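Local coordinates for protein sulfate transporter 4.1, chloroplastic (Arabidopsis thaliana, PDB 7LHV) that cotransports sulfate with protons across a membrane and may play a part in regulating sulfate assimilation, at residues Ala178-Leu183 with Asp328-Leu333; Glu171-Glu176 with Pro324-His329. All blocks are in the same frame, centred on the assembly; numbering follows the deposited sequence.

How the interactions relate
Interactions 1 and 2 are two steps along one seam, in which the first turns of helix 173-194 meet the chain leading into helix 330-358. Their centres lie 7 Å apart, and the ranges overlap at Asp328 and His329, of which His329 takes a real part only in interaction 2. Interaction 2, nearer the protein surface, is mainly polar; interaction 1, further along the helix, is essentially apolar and largely buried. Between them Leu183 CD2 rests 3.8 Å from Pro324 CG and 3.9 Å from Phe327 CZ, while Leu180 CD1 comes within 4.0 Å of Phe327 CD1. Neither contact lines a lipid pocket directly: a bound sphingosine phosphate lipid (S1P) lies about 11 Å from the side chain of Leu333.

Interaction 1 (Ala178-Leu183 with Asp328-Leu333); sequences AILLAL and DHAKTL
Leu180 and Leu333 meet methyl to methyl, with CD2 of Leu180 lying 3.6 Å from CD1 of Leu333. That same Leu180 methyl also reaches the backbone of the other segment, at 3.8 Å from Ala330 CA, with Ala330 CB a little further off at 4.1 Å. The reach starts at the helix, where CG of Leu180 stands anti to its backbone N (chi1 174°). Leu181, the next residue, brings a single methyl to the same partner: its CD1 is 3.9 Å from Leu333 CB and 4.0 Å from Leu333 CD2. Leu333 is thus shared out, giving CD1 to Leu180 and its CB and CD2 to Leu181, and its side chain crosses both leucines obliquely. No hydrogen bond joins the two segments, so the fit rests on these branched apolar groups.

Outside the two segments, Leu181 and Leu333 have further neighbours. Leu181 also touches Val159 of helix 153-166 and Thr336, Ser337 and Ile340 of helix 330-358, while Leu333 packs on Ile166, Leu177 and Leu184. The carbonyl oxygen of Leu333, close to the Leu181 methyl, accepts a hydrogen bond from Ser337 OG. Leucine-rich packing of this kind, between helix 173-194 and the first turn of helix 330-358 with helix 153-166 alongside, is an example of the apolar helix-helix contacts that build the membrane domain of an SLC26/SulP transporter.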
ATOM      1  N   ALA A 178      20.474   1.040 -22.802  1.00 58.94           N
ATOM      2  CA  ALA A 178      20.489  -0.240 -22.097  1.00 58.94           C
ATOM      3  C   ALA A 178      21.588  -0.284 -21.042  1.00 58.94           C
ATOM      4  O   ALA A 178      21.371  -0.779 -19.927  1.00 58.94           O
ATOM      5  CB  ALA A 178      20.656  -1.385 -23.092  1.00 58.94           C
ATOM      6  N   ILE A 179      22.775   0.231 -21.369  1.00 56.51           N
ATOM      7  CA  ILE A 179      23.871   0.241 -20.403  1.00 56.51           C
ATOM      8  C   ILE A 179      23.539   1.146 -19.220  1.00 56.51           C
ATOM      9  O   ILE A 179      23.792   0.798 -18.055  1.00 56.51           O
ATOM     10  CB  ILE A 179      25.179   0.655 -21.095  1.00 56.51           C
ATOM     11  CG1 ILE A 179      25.577  -0.393 -22.132  1.00 56.51           C
ATOM     12  CG2 ILE A 179      26.284   0.835 -20.082  1.00 56.51           C
ATOM     13  CD1 ILE A 179      26.631   0.079 -23.097  1.00 56.51           C
ATOM     14  N   LEU A 180      22.966   2.320 -19.492  1.00 56.32           N
ATOM     15  CA  LEU A 180      22.549   3.205 -18.410  1.00 56.32           C
ATOM     16  C   LEU A 180      21.458   2.565 -17.564  1.00 56.32           C
ATOM     17  O   LEU A 180      21.433   2.732 -16.340  1.00 56.32           O
ATOM     18  CB  LEU A 180      22.071   4.539 -18.978  1.00 56.32           C
ATOM     19  CG  LEU A 180      21.469   5.512 -17.966  1.00 56.32           C
ATOM     20  CD1 LEU A 180      22.545   6.089 -17.068  1.00 56.32           C
ATOM     21  CD2 LEU A 180      20.708   6.608 -18.677  1.00 56.32           C
ATOM     22  N   LEU A 181      20.539   1.837 -18.200  1.00 52.48           N
ATOM     23  CA  LEU A 181      19.505   1.133 -17.456  1.00 52.48           C
ATOM     24  C   LEU A 181      20.116   0.090 -16.538  1.00 52.48           C
ATOM     25  O   LEU A 181      19.674  -0.080 -15.397  1.00 52.48           O
ATOM     26  CB  LEU A 181      18.518   0.488 -18.426  1.00 52.48           C
ATOM     27  CG  LEU A 181      17.212  -0.035 -17.841  1.00 52.48           C
ATOM     28  CD1 LEU A 181      16.488   1.072 -17.124  1.00 52.48           C
ATOM     29  CD2 LEU A 181      16.344  -0.597 -18.944  1.00 52.48           C
ATOM     30  N   ALA A 182      21.140  -0.616 -17.016  1.00 50.64           N
ATOM     31  CA  ALA A 182      21.827  -1.583 -16.167  1.00 50.64           C
ATOM     32  C   ALA A 182      22.495  -0.903 -14.980  1.00 50.64           C
ATOM     33  O   ALA A 182      22.438  -1.406 -13.853  1.00 50.64           O
ATOM     34  CB  ALA A 182      22.850  -2.366 -16.985  1.00 50.64           C
ATOM     35  N   LEU A 183      23.136   0.246 -15.215  1.00 51.41           N
ATOM     36  CA  LEU A 183      23.770   0.974 -14.115  1.00 51.41           C
ATOM     37  C   LEU A 183      22.746   1.435 -13.086  1.00 51.41           C
ATOM     38  O   LEU A 183      22.973   1.320 -11.875  1.00 51.41           O
ATOM     39  CB  LEU A 183      24.551   2.170 -14.655  1.00 51.41           C
ATOM     40  CG  LEU A 183      25.165   3.081 -13.595  1.00 51.41           C
ATOM     41  CD1 LEU A 183      26.238   2.348 -12.820  1.00 51.41           C
ATOM     42  CD2 LEU A 183      25.725   4.336 -14.233  1.00 51.41           C
ATOM     43  N   ASP A 328      21.385  11.988 -19.662  1.00 74.53           N
ATOM     44  CA  ASP A 328      20.301  12.940 -19.884  1.00 74.53           C
ATOM     45  C   ASP A 328      18.937  12.262 -19.868  1.00 74.53           C
ATOM     46  O   ASP A 328      17.936  12.893 -19.509  1.00 74.53           O
ATOM     47  CB  ASP A 328      20.515  13.669 -21.209  1.00 74.53           C
ATOM     48  CG  ASP A 328      21.710  14.605 -21.172  1.00 74.53           C
ATOM     49  OD1 ASP A 328      22.026  15.121 -20.077  1.00 74.53           O
ATOM     50  OD2 ASP A 328      22.329  14.825 -22.236  1.00 74.53           O
ATOM     51  N   HIS A 329      18.875  10.988 -20.247  1.00 69.06           N
ATOM     52  CA  HIS A 329      17.633  10.229 -20.219  1.00 69.06           C
ATOM     53  C   HIS A 329      17.437   9.476 -18.915  1.00 69.06           C
ATOM     54  O   HIS A 329      16.453   8.743 -18.782  1.00 69.06           O
ATOM     55  CB  HIS A 329      17.587   9.235 -21.383  1.00 69.06           C
ATOM     56  CG  HIS A 329      17.620   9.874 -22.735  1.00 69.06           C
ATOM     57  ND1 HIS A 329      16.480  10.226 -23.421  1.00 69.06           N
ATOM     58  CD2 HIS A 329      18.659  10.206 -23.535  1.00 69.06           C
ATOM     59  CE1 HIS A 329      16.814  10.758 -24.584  1.00 69.06           C
ATOM     60  NE2 HIS A 329      18.131  10.756 -24.677  1.00 69.06           N
ATOM     61  N   ALA A 330      18.345   9.645 -17.953  1.00 64.64           N
ATOM     62  CA  ALA A 330      18.303   8.832 -16.744  1.00 64.64           C
ATOM     63  C   ALA A 330      16.975   8.975 -16.017  1.00 64.64           C
ATOM     64  O   ALA A 330      16.418   7.981 -15.543  1.00 64.64           O
ATOM     65  CB  ALA A 330      19.464   9.200 -15.822  1.00 64.64           C
ATOM     66  N   LYS A 331      16.441  10.196 -15.928  1.00 69.98           N
ATOM     67  CA  LYS A 331      15.179  10.394 -15.219  1.00 69.98           C
ATOM     68  C   LYS A 331      14.027   9.662 -15.893  1.00 69.98           C
ATOM     69  O   LYS A 331      13.054   9.288 -15.228  1.00 69.98           O
ATOM     70  CB  LYS A 331      14.863  11.885 -15.095  1.00 69.98           C
ATOM     71  CG  LYS A 331      15.858  12.657 -14.243  1.00 69.98           C
ATOM     72  CD  LYS A 331      15.551  14.146 -14.224  1.00 69.98           C
ATOM     73  CE  LYS A 331      16.603  14.925 -13.447  1.00 69.98           C
ATOM     74  NZ  LYS A 331      16.341  16.393 -13.473  1.00 69.98           N
ATOM     75  N   THR A 332      14.113   9.447 -17.203  1.00 68.91           N
ATOM     76  CA  THR A 332      13.076   8.691 -17.893  1.00 68.91           C
ATOM     77  C   THR A 332      13.132   7.212 -17.529  1.00 68.91           C
ATOM     78  O   THR A 332      12.126   6.505 -17.654  1.00 68.91           O
ATOM     79  CB  THR A 332      13.227   8.880 -19.402  1.00 68.91           C
ATOM     80  OG1 THR A 332      13.342  10.278 -19.688  1.00 68.91           O
ATOM     81  CG2 THR A 332      12.024   8.323 -20.148  1.00 68.91           C
ATOM     82  N   LEU A 333      14.290   6.730 -17.078  1.00 60.42           N
ATOM     83  CA  LEU A 333      14.514   5.306 -16.873  1.00 60.42           C
ATOM     84  C   LEU A 333      14.299   4.844 -15.437  1.00 60.42           C
ATOM     85  O   LEU A 333      14.391   3.642 -15.179  1.00 60.42           O
ATOM     86  CB  LEU A 333      15.924   4.929 -17.327  1.00 60.42           C
ATOM     87  CG  LEU A 333      16.105   5.041 -18.839  1.00 60.42           C
ATOM     88  CD1 LEU A 333      17.563   4.903 -19.231  1.00 60.42           C
ATOM     89  CD2 LEU A 333      15.242   4.023 -19.558  1.00 60.42           C
TER

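Interaction 2 (Glu171-Glu176 with Pro324-His329); sequences EELHIE and PRSFDH
Ser326 OG donates a hydrogen bond to Glu176 OE1, the two atoms lying 2.5 Å apart; the exact length is doubtful. The carboxylate gets there on an extended side chain: CD of Glu176 continues anti to CA (chi2 -178°). Ser326 is buried, so the bond gives its hydroxyl a polar partner, and CB of Glu176 lies beside the same oxygen at 3.7 Å from OG.

The second carboxylate oxygen serves a different neighbour. Glu176 OE2 stands 3.7 Å from Arg325 NH2 in a long salt bridge, well out of the guanidinium plane, and the two flat groups are turned 56° against each other. No N-H is aimed at the oxygen, so the attraction is one of charge alone. Glu172 OE2, 5.6 Å from the same Arg325 NH2, would probably add to the negative field around the arginine. An alanine in place of Glu176 would probably leave the Ser326 hydroxyl without its acceptor and Arg325 without its nearest opposite charge across this contact.

Leu173 adds its two methyls, one to each of two polar side chains. Its CD1 approaches Ser326 OG at 3.7 Å, and its CD2 meets His329 NE2 at 4.1 Å, the two side chains reaching toward each other tip to tip. His329 also rests on Leu177 and on Ile166 of helix 153-166. Leu173 and Glu176 thus hold Arg325, Ser326 and His329 of the loop before helix 330-358, which ends in a short 3-10 turn (327-329). A side-chain hydrogen bond and a long salt bridge join this loop to the start of a predicted transmembrane helix in the SLC26/SulP membrane domain.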
ATOM      1  N   GLU A 171      19.535   2.531 -32.964  1.00 94.40           N
ATOM      2  CA  GLU A 171      20.433   1.378 -32.945  1.00 94.40           C
ATOM      3  C   GLU A 171      21.760   1.738 -32.280  1.00 94.40           C
ATOM      4  O   GLU A 171      22.609   0.872 -32.050  1.00 94.40           O
ATOM      5  CB  GLU A 171      20.653   0.832 -34.363  1.00 94.40           C
ATOM      6  CG  GLU A 171      21.397  -0.496 -34.437  1.00 94.40           C
ATOM      7  CD  GLU A 171      21.147  -1.235 -35.736  1.00 94.40           C
ATOM      8  OE1 GLU A 171      20.029  -1.122 -36.283  1.00 94.40           O
ATOM      9  OE2 GLU A 171      22.071  -1.928 -36.213  1.00 94.40           O
ATOM     10  N   GLU A 172      21.932   3.008 -31.939  1.00 88.51           N
ATOM     11  CA  GLU A 172      23.092   3.493 -31.207  1.00 88.51           C
ATOM     12  C   GLU A 172      22.716   4.095 -29.866  1.00 88.51           C
ATOM     13  O   GLU A 172      23.436   3.903 -28.883  1.00 88.51           O
ATOM     14  CB  GLU A 172      23.854   4.532 -32.042  1.00 88.51           C
ATOM     15  CG  GLU A 172      25.109   5.065 -31.374  1.00 88.51           C
ATOM     16  CD  GLU A 172      26.167   3.995 -31.184  1.00 88.51           C
ATOM     17  OE1 GLU A 172      26.171   3.013 -31.957  1.00 88.51           O
ATOM     18  OE2 GLU A 172      26.995   4.133 -30.259  1.00 88.51           O
ATOM     19  N   LEU A 173      21.604   4.828 -29.804  1.00 80.43           N
ATOM     20  CA  LEU A 173      21.079   5.263 -28.517  1.00 80.43           C
ATOM     21  C   LEU A 173      20.504   4.094 -27.731  1.00 80.43           C
ATOM     22  O   LEU A 173      20.446   4.150 -26.499  1.00 80.43           O
ATOM     23  CB  LEU A 173      20.021   6.346 -28.719  1.00 80.43           C
ATOM     24  CG  LEU A 173      19.549   7.080 -27.464  1.00 80.43           C
ATOM     25  CD1 LEU A 173      20.713   7.782 -26.789  1.00 80.43           C
ATOM     26  CD2 LEU A 173      18.448   8.066 -27.804  1.00 80.43           C
ATOM     27  N   HIS A 174      20.082   3.029 -28.420  1.00 80.37           N
ATOM     28  CA  HIS A 174      19.583   1.845 -27.727  1.00 80.37           C
ATOM     29  C   HIS A 174      20.651   1.241 -26.827  1.00 80.37           C
ATOM     30  O   HIS A 174      20.372   0.863 -25.683  1.00 80.37           O
ATOM     31  CB  HIS A 174      19.109   0.801 -28.737  1.00 80.37           C
ATOM     32  CG  HIS A 174      17.689   0.971 -29.171  1.00 80.37           C
ATOM     33  ND1 HIS A 174      16.674   0.153 -28.726  1.00 80.37           N
ATOM     34  CD2 HIS A 174      17.116   1.854 -30.022  1.00 80.37           C
ATOM     35  CE1 HIS A 174      15.534   0.530 -29.277  1.00 80.37           C
ATOM     36  NE2 HIS A 174      15.774   1.560 -30.068  1.00 80.37           N
ATOM     37  N   ILE A 175      21.882   1.142 -27.328  1.00 70.23           N
ATOM     38  CA  ILE A 175      22.958   0.520 -26.563  1.00 70.23           C
ATOM     39  C   ILE A 175      23.271   1.337 -25.316  1.00 70.23           C
ATOM     40  O   ILE A 175      23.376   0.800 -24.206  1.00 70.23           O
ATOM     41  CB  ILE A 175      24.200   0.345 -27.452  1.00 70.23           C
ATOM     42  CG1 ILE A 175      23.934  -0.709 -28.526  1.00 70.23           C
ATOM     43  CG2 ILE A 175      25.407  -0.010 -26.611  1.00 70.23           C
ATOM     44  CD1 ILE A 175      24.841  -0.594 -29.724  1.00 70.23           C
ATOM     45  N   GLU A 176      23.435   2.652 -25.486  1.00 72.26           N
ATOM     46  CA  GLU A 176      23.741   3.510 -24.347  1.00 72.26           C
ATOM     47  C   GLU A 176      22.598   3.516 -23.343  1.00 72.26           C
ATOM     48  O   GLU A 176      22.828   3.526 -22.130  1.00 72.26           O
ATOM     49  CB  GLU A 176      24.048   4.928 -24.821  1.00 72.26           C
ATOM     50  CG  GLU A 176      25.256   5.028 -25.733  1.00 72.26           C
ATOM     51  CD  GLU A 176      25.551   6.454 -26.150  1.00 72.26           C
ATOM     52  OE1 GLU A 176      24.827   7.365 -25.699  1.00 72.26           O
ATOM     53  OE2 GLU A 176      26.507   6.663 -26.924  1.00 72.26           O
ATOM     54  N   PRO A 324      28.945   5.351 -18.855  1.00 80.25           N
ATOM     55  CA  PRO A 324      27.785   5.751 -19.660  1.00 80.25           C
ATOM     56  C   PRO A 324      27.836   7.232 -20.009  1.00 80.25           C
ATOM     57  O   PRO A 324      28.317   8.060 -19.234  1.00 80.25           O
ATOM     58  CB  PRO A 324      26.594   5.428 -18.752  1.00 80.25           C
ATOM     59  CG  PRO A 324      27.111   4.387 -17.805  1.00 80.25           C
ATOM     60  CD  PRO A 324      28.549   4.738 -17.577  1.00 80.25           C
ATOM     61  N   ARG A 325      27.330   7.562 -21.197  1.00 87.46           N
ATOM     62  CA  ARG A 325      27.345   8.933 -21.687  1.00 87.46           C
ATOM     63  C   ARG A 325      25.960   9.530 -21.895  1.00 87.46           C
ATOM     64  O   ARG A 325      25.862  10.682 -22.334  1.00 87.46           O
ATOM     65  CB  ARG A 325      28.119   9.025 -23.010  1.00 87.46           C
ATOM     66  CG  ARG A 325      29.618   9.201 -22.859  1.00 87.46           C
ATOM     67  CD  ARG A 325      30.327   7.863 -22.848  1.00 87.46           C
ATOM     68  NE  ARG A 325      29.958   7.049 -24.001  1.00 87.46           N
ATOM     69  CZ  ARG A 325      30.526   7.141 -25.196  1.00 87.46           C
ATOM     70  NH1 ARG A 325      31.500   8.005 -25.434  1.00 87.46           N
ATOM     71  NH2 ARG A 325      30.106   6.347 -26.177  1.00 87.46           N
ATOM     72  N   SER A 326      24.893   8.798 -21.595  1.00 79.24           N
ATOM     73  CA  SER A 326      23.533   9.247 -21.864  1.00 79.24           C
ATOM     74  C   SER A 326      22.752   9.459 -20.573  1.00 79.24           C
ATOM     75  O   SER A 326      21.596   9.051 -20.454  1.00 79.24           O
ATOM     76  CB  SER A 326      22.802   8.262 -22.773  1.00 79.24           C
ATOM     77  OG  SER A 326      23.205   8.421 -24.122  1.00 79.24           O
ATOM     78  N   PHE A 327      23.376  10.119 -19.595  1.00 71.09           N
ATOM     79  CA  PHE A 327      22.696  10.396 -18.334  1.00 71.09           C
ATOM     80  C   PHE A 327      21.489  11.308 -18.517  1.00 71.09           C
ATOM     81  O   PHE A 327      20.648  11.390 -17.615  1.00 71.09           O
ATOM     82  CB  PHE A 327      23.674  11.018 -17.339  1.00 71.09           C
ATOM     83  CG  PHE A 327      24.439  10.013 -16.535  1.00 71.09           C
ATOM     84  CD1 PHE A 327      23.895   9.469 -15.385  1.00 71.09           C
ATOM     85  CD2 PHE A 327      25.702   9.609 -16.927  1.00 71.09           C
ATOM     86  CE1 PHE A 327      24.597   8.545 -14.643  1.00 71.09           C
ATOM     87  CE2 PHE A 327      26.410   8.685 -16.189  1.00 71.09           C
ATOM     88  CZ  PHE A 327      25.857   8.151 -15.044  1.00 71.09           C
ATOM     89  N   ASP A 328      21.385  11.988 -19.662  1.00 74.53           N
ATOM     90  CA  ASP A 328      20.301  12.940 -19.884  1.00 74.53           C
ATOM     91  C   ASP A 328      18.937  12.262 -19.868  1.00 74.53           C
ATOM     92  O   ASP A 328      17.936  12.893 -19.509  1.00 74.53           O
ATOM     93  CB  ASP A 328      20.515  13.669 -21.209  1.00 74.53           C
ATOM     94  CG  ASP A 328      21.710  14.605 -21.172  1.00 74.53           C
ATOM     95  OD1 ASP A 328      22.026  15.121 -20.077  1.00 74.53           O
ATOM     96  OD2 ASP A 328      22.329  14.825 -22.236  1.00 74.53           O
ATOM     97  N   HIS A 329      18.875  10.988 -20.247  1.00 69.06           N
ATOM     98  CA  HIS A 329      17.633  10.229 -20.219  1.00 69.06           C
ATOM     99  C   HIS A 329      17.437   9.476 -18.915  1.00 69.06           C
ATOM    100  O   HIS A 329      16.453   8.743 -18.782  1.00 69.06           O
ATOM    101  CB  HIS A 329      17.587   9.235 -21.383  1.00 69.06           C
ATOM    102  CG  HIS A 329      17.620   9.874 -22.735  1.00 69.06           C
ATOM    103  ND1 HIS A 329      16.480  10.226 -23.421  1.00 69.06           N
ATOM    104  CD2 HIS A 329      18.659  10.206 -23.535  1.00 69.06           C
ATOM    105  CE1 HIS A 329      16.814  10.758 -24.584  1.00 69.06           C
ATOM    106  NE2 HIS A 329      18.131  10.756 -24.677  1.00 69.06           N
TER